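PDB 2QR4: peptidase M3B, oligoendopeptidase F from Enterococcus faecium, which is probably a zinc-dependent metallopeptidase that cleaves short peptides at internal bonds. Local coordinates for residues 399-402 and 403-407; 528-531 and 532-536. All coordinates share one frame; numbering follows the deposited sequence.

Contact 1 (399-402 and 403-407); sequences ASTT and NENIL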
loop_
_atom_site.group_PDB
_atom_site.type_symbol
_atom_site.label_atom_id
_atom_site.label_comp_id
_atom_site.label_asym_id
_atom_site.label_seq_id
_atom_site.Cartn_x
_atom_site.Cartn_y
_atom_site.Cartn_z
ATOM N N ALA A 399 8.045 -22.187 -28.033
ATOM C CA ALA A 399 9.072 -22.805 -28.877
ATOM C C ALA A 399 9.950 -23.741 -28.063
ATOM O O ALA A 399 10.575 -24.649 -28.601
ATOM C CB ALA A 399 9.918 -21.748 -29.559
ATOM N N SER A 400 9.976 -23.504 -26.759
ATOM C CA SER A 400 10.749 -24.296 -25.829
ATOM C C SER A 400 9.977 -25.535 -25.406
ATOM O O SER A 400 10.488 -26.654 -25.483
ATOM C CB SER A 400 11.086 -23.454 -24.594
ATOM O OG SER A 400 12.134 -22.546 -24.888
ATOM N N THR A 401 8.748 -25.322 -24.954
ATOM C CA THR A 401 7.884 -26.406 -24.498
ATOM C C THR A 401 7.585 -27.372 -25.643
ATOM O O THR A 401 7.522 -28.576 -25.433
ATOM C CB THR A 401 6.582 -25.842 -23.918
ATOM O OG1 THR A 401 6.903 -24.783 -23.012
ATOM C CG2 THR A 401 5.773 -26.911 -23.173
ATOM N N THR A 402 7.423 -26.845 -26.855
ATOM C CA THR A 402 7.120 -27.681 -28.000
ATOM C C THR A 402 8.258 -28.665 -28.185
ATOM O O THR A 402 8.030 -29.854 -28.416
ATOM C CB THR A 402 6.941 -26.849 -29.285
ATOM O OG1 THR A 402 5.919 -25.874 -29.082
ATOM C CG2 THR A 402 6.538 -27.728 -30.459
ATOM N N ASN A 403 9.486 -28.163 -28.082
ATOM C CA ASN A 403 10.678 -28.999 -28.207
ATOM C C ASN A 403 10.732 -30.109 -27.148
ATOM O O ASN A 403 11.008 -31.260 -27.462
ATOM C CB ASN A 403 11.938 -28.130 -28.161
ATOM C CG ASN A 403 12.245 -27.471 -29.505
ATOM O OD1 ASN A 403 11.507 -27.628 -30.474
ATOM N ND2 ASN A 403 13.351 -26.742 -29.567
ATOM N N GLU A 404 10.444 -29.757 -25.900
ATOM C CA GLU A 404 10.368 -30.727 -24.816
ATOM C C GLU A 404 9.316 -31.797 -25.122
ATOM O O GLU A 404 9.541 -33.004 -24.914
ATOM C CB GLU A 404 10.032 -30.027 -23.498
ATOM C CG GLU A 404 11.242 -29.585 -22.677
ATOM C CD GLU A 404 10.861 -29.181 -21.243
ATOM O OE1 GLU A 404 9.826 -28.498 -21.066
ATOM O OE2 GLU A 404 11.595 -29.547 -20.293
ATOM N N ASN A 405 8.170 -31.347 -25.622
ATOM C CA ASN A 405 7.109 -32.257 -26.050
ATOM C C ASN A 405 7.607 -33.255 -27.074
ATOM O O ASN A 405 7.287 -34.442 -27.003
ATOM C CB ASN A 405 5.905 -31.483 -26.595
ATOM C CG ASN A 405 5.063 -30.865 -25.479
ATOM O OD1 ASN A 405 5.111 -31.321 -24.340
ATOM N ND2 ASN A 405 4.298 -29.824 -25.802
ATOM N N ILE A 406 8.414 -32.767 -28.012
ATOM C CA ILE A 406 8.910 -33.597 -29.086
ATOM C C ILE A 406 9.951 -34.585 -28.567
ATOM O O ILE A 406 10.000 -35.728 -29.017
ATOM C CB ILE A 406 9.444 -32.738 -30.243
ATOM C CG1 ILE A 406 8.278 -32.028 -30.938
ATOM C CG2 ILE A 406 10.199 -33.587 -31.256
ATOM C CD1 ILE A 406 8.723 -31.054 -32.027
ATOM N N LEU A 407 10.754 -34.164 -27.595
ATOM C CA LEU A 407 11.718 -35.083 -26.969
ATOM C C LEU A 407 11.033 -36.139 -26.098
ATOM O O LEU A 407 11.428 -37.305 -26.104
ATOM C CB LEU A 407 12.746 -34.326 -26.129
ATOM C CG LEU A 407 13.485 -35.226 -25.135
ATOM C CD1 LEU A 407 14.559 -36.053 -25.842
ATOM C CD2 LEU A 407 14.077 -34.415 -24.005
#

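Contact 2 (528-531 and 532-536); sequences ENYL and AYLKA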
loop_
_atom_site.group_PDB
_atom_site.type_symbol
_atom_site.label_atom_id
_atom_site.label_comp_id
_atom_site.label_asym_id
_atom_site.label_seq_id
_atom_site.Cartn_x
_atom_site.Cartn_y
_atom_site.Cartn_z
ATOM N N GLU A 528 5.415 -26.179 -41.787
ATOM C CA GLU A 528 5.473 -24.875 -42.442
ATOM C C GLU A 528 4.878 -23.784 -41.555
ATOM O O GLU A 528 5.469 -22.719 -41.388
ATOM C CB GLU A 528 4.754 -24.931 -43.797
ATOM C CG GLU A 528 4.760 -23.628 -44.600
ATOM C CD GLU A 528 3.944 -23.736 -45.890
ATOM O OE1 GLU A 528 2.998 -24.558 -45.932
ATOM O OE2 GLU A 528 4.245 -23.004 -46.861
ATOM N N ASN A 529 3.715 -24.067 -40.975
ATOM C CA ASN A 529 3.022 -23.109 -40.117
ATOM C C ASN A 529 3.739 -22.826 -38.789
ATOM O O ASN A 529 3.723 -21.694 -38.295
ATOM C CB ASN A 529 1.586 -23.567 -39.857
ATOM C CG ASN A 529 0.705 -23.460 -41.087
ATOM O OD1 ASN A 529 1.151 -23.049 -42.161
ATOM N ND2 ASN A 529 -0.556 -23.833 -40.936
ATOM N N TYR A 530 4.350 -23.856 -38.210
ATOM C CA TYR A 530 5.148 -23.673 -37.004
ATOM C C TYR A 530 6.364 -22.797 -37.293
ATOM O O TYR A 530 6.688 -21.902 -36.513
ATOM C CB TYR A 530 5.597 -25.018 -36.434
ATOM C CG TYR A 530 6.344 -24.911 -35.123
ATOM C CD1 TYR A 530 5.658 -24.748 -33.929
ATOM C CD2 TYR A 530 7.737 -24.978 -35.075
ATOM C CE1 TYR A 530 6.332 -24.649 -32.719
ATOM C CE2 TYR A 530 8.425 -24.881 -33.860
ATOM C CZ TYR A 530 7.711 -24.716 -32.690
ATOM O OH TYR A 530 8.355 -24.618 -31.478
ATOM N N LEU A 531 7.033 -23.059 -38.413
ATOM C CA LEU A 531 8.205 -22.287 -38.787
ATOM C C LEU A 531 7.826 -20.834 -39.025
ATOM O O LEU A 531 8.537 -19.929 -38.600
ATOM C CB LEU A 531 8.884 -22.868 -40.035
ATOM C CG LEU A 531 9.435 -24.300 -39.979
ATOM C CD1 LEU A 531 10.305 -24.591 -41.205
ATOM C CD2 LEU A 531 10.213 -24.560 -38.695
ATOM N N ALA A 532 6.701 -20.616 -39.699
ATOM C CA ALA A 532 6.208 -19.261 -39.951
ATOM C C ALA A 532 5.846 -18.540 -38.651
ATOM O O ALA A 532 5.915 -17.313 -38.575
ATOM C CB ALA A 532 5.016 -19.287 -40.902
ATOM N N TYR A 533 5.459 -19.304 -37.634
ATOM C CA TYR A 533 5.227 -18.743 -36.309
ATOM C C TYR A 533 6.549 -18.364 -35.643
ATOM O O TYR A 533 6.598 -17.477 -34.787
ATOM C CB TYR A 533 4.451 -19.720 -35.427
ATOM C CG TYR A 533 5.026 -19.839 -34.040
ATOM C CD1 TYR A 533 4.867 -18.820 -33.113
ATOM C CD2 TYR A 533 5.742 -20.966 -33.661
ATOM C CE1 TYR A 533 5.403 -18.917 -31.841
ATOM C CE2 TYR A 533 6.280 -21.078 -32.395
ATOM C CZ TYR A 533 6.110 -20.049 -31.489
ATOM O OH TYR A 533 6.645 -20.154 -30.220
ATOM N N LEU A 534 7.617 -19.050 -36.042
ATOM C CA LEU A 534 8.959 -18.740 -35.561
ATOM C C LEU A 534 9.487 -17.489 -36.248
ATOM O O LEU A 534 10.197 -16.687 -35.644
ATOM C CB LEU A 534 9.904 -19.912 -35.822
ATOM C CG LEU A 534 9.609 -21.217 -35.085
ATOM C CD1 LEU A 534 10.461 -22.342 -35.646
ATOM C CD2 LEU A 534 9.825 -21.057 -33.578
ATOM N N LYS A 535 9.119 -17.331 -37.514
ATOM C CA LYS A 535 9.542 -16.193 -38.322
ATOM C C LYS A 535 8.752 -14.930 -37.983
ATOM O O LYS A 535 9.226 -13.820 -38.201
ATOM C CB LYS A 535 9.406 -16.530 -39.808
ATOM C CG LYS A 535 10.428 -17.545 -40.317
ATOM C CD LYS A 535 9.861 -18.386 -41.453
ATOM C CE LYS A 535 9.075 -17.537 -42.440
ATOM N NZ LYS A 535 8.085 -18.347 -43.206
ATOM N N ALA A 536 7.549 -15.103 -37.445
ATOM C CA ALA A 536 6.743 -13.975 -36.980
ATOM C C ALA A 536 7.474 -13.160 -35.912
ATOM O O ALA A 536 7.775 -11.984 -36.118
ATOM C CB ALA A 536 5.397 -14.462 -36.451
#

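Contact 1 (399-402 and 403-407)
E404 N, N405 N and I406 N bond back to S400 O, T401 O and T402 O, each four residues earlier. The stretch forms about two and a half turns of alpha helix within helix 394-414. This helix packs on helix 361-379, which carries the HExxH sequence signature of M3 peptidases, with H369 and H373 as its two histidines. The E404 N to S400 O bond is 3.1 Å long. The N405 N to T401 O bond is 2.9 Å. The bond from I406 N to T402 O is 3.0 Å.

T401 and N405 lie side by side and point the same way. CG2 of T401 is anti to its backbone N, which sets the methyl beside the carboxamide, 4.2 Å from ND2 of N405. T401 OG1 turns back to bond E397 O, and T402 OG1 does the same with I398 O. Both hydroxyls thus use backbone carbonyls of the preceding turn. The helix 503-520 covers this side, with A512 touching T401, T402 and N405.

The carboxamide of N403 sits next to A399 O, with CG 3.4 Å from that oxygen. Its ND2 is held by a hydrogen bond to Y316 OH and a weak one to V368 O. S400 OG bonds H369 O, tying this helix to the HExxH helix. On I406, CG1 lies beside its backbone N (chi1 -69°) and comes within 3.3 Å of T402 O. Beyond it, CD1 of I406 meets the methyl CG2 of T402 at 4.3 Å.

Contact 2 (528-531 and 532-536)
The last turns of helix 526-536 present an apolar face in which Y530 meets Y533 and L534. The two tyrosines form an edge-to-face pair. The edge of Y533 is directed at the face of Y530, with ring centroids 5.2 Å apart and planes at 60°. CE2 of Y533 comes closest, 3.6 Å from CE1 of Y530, while CD2 of Y533 lies over the ring face, offset toward its rim. Y530 has its CG anti to the backbone N (chi1 -176°), which swings the ring out from the helix, beside the ring of Y533.

L534 approaches the Y530 ring obliquely, its CD1 3.7 Å from CE2. The same methyl is 3.8 Å from CD2 of L531, so it links the aromatic pair to that leucine.

The backbone bonds run from A532 N to E528 O, from Y533 N to N529 O and from K535 N to L531 O. L534 N is shared weakly between Y530 O and L531 O. At the edge of the Y533 ring, near its plane, lies Y530 O, 3.1 Å from CD2. The aliphatic part of K535 folds over L531 O, with CG at 3.5 Å.

Y533 OH is bonded to L395 O, and Y530 rests on L515 and I519 of helix 503-520. E528 and K535 are exposed, while Y530, Y533 and L534 are buried. This two-sided pattern is that of an amphipathic helix packed against other helices of a largely helical protein.

Overall arrangement
The two contacts lie on neighbouring helices, their centres about 15 Å apart, and touch directly. Y530 OH is 3.3 Å from A399 CA and 3.4 Å from T402 CB. Y533 OH is 3.3 Å from A399 N. L534 CD2 packs on A399 CB at 4.1 Å. A399 thus meets the hydroxyl ends of both tyrosines and a methyl of L534. Helix 361-379, bearing the HExxH signature, touches both contacts. H373 touches S400, H369 touches E404 and takes the S400 OG bond on its carbonyl, and H376 meets Y533. By analogy with M3 peptidases, H369, H373 and E397 probably bind the zinc ion. Contact 1 begins two residues after E397, and contact 2 packs against it.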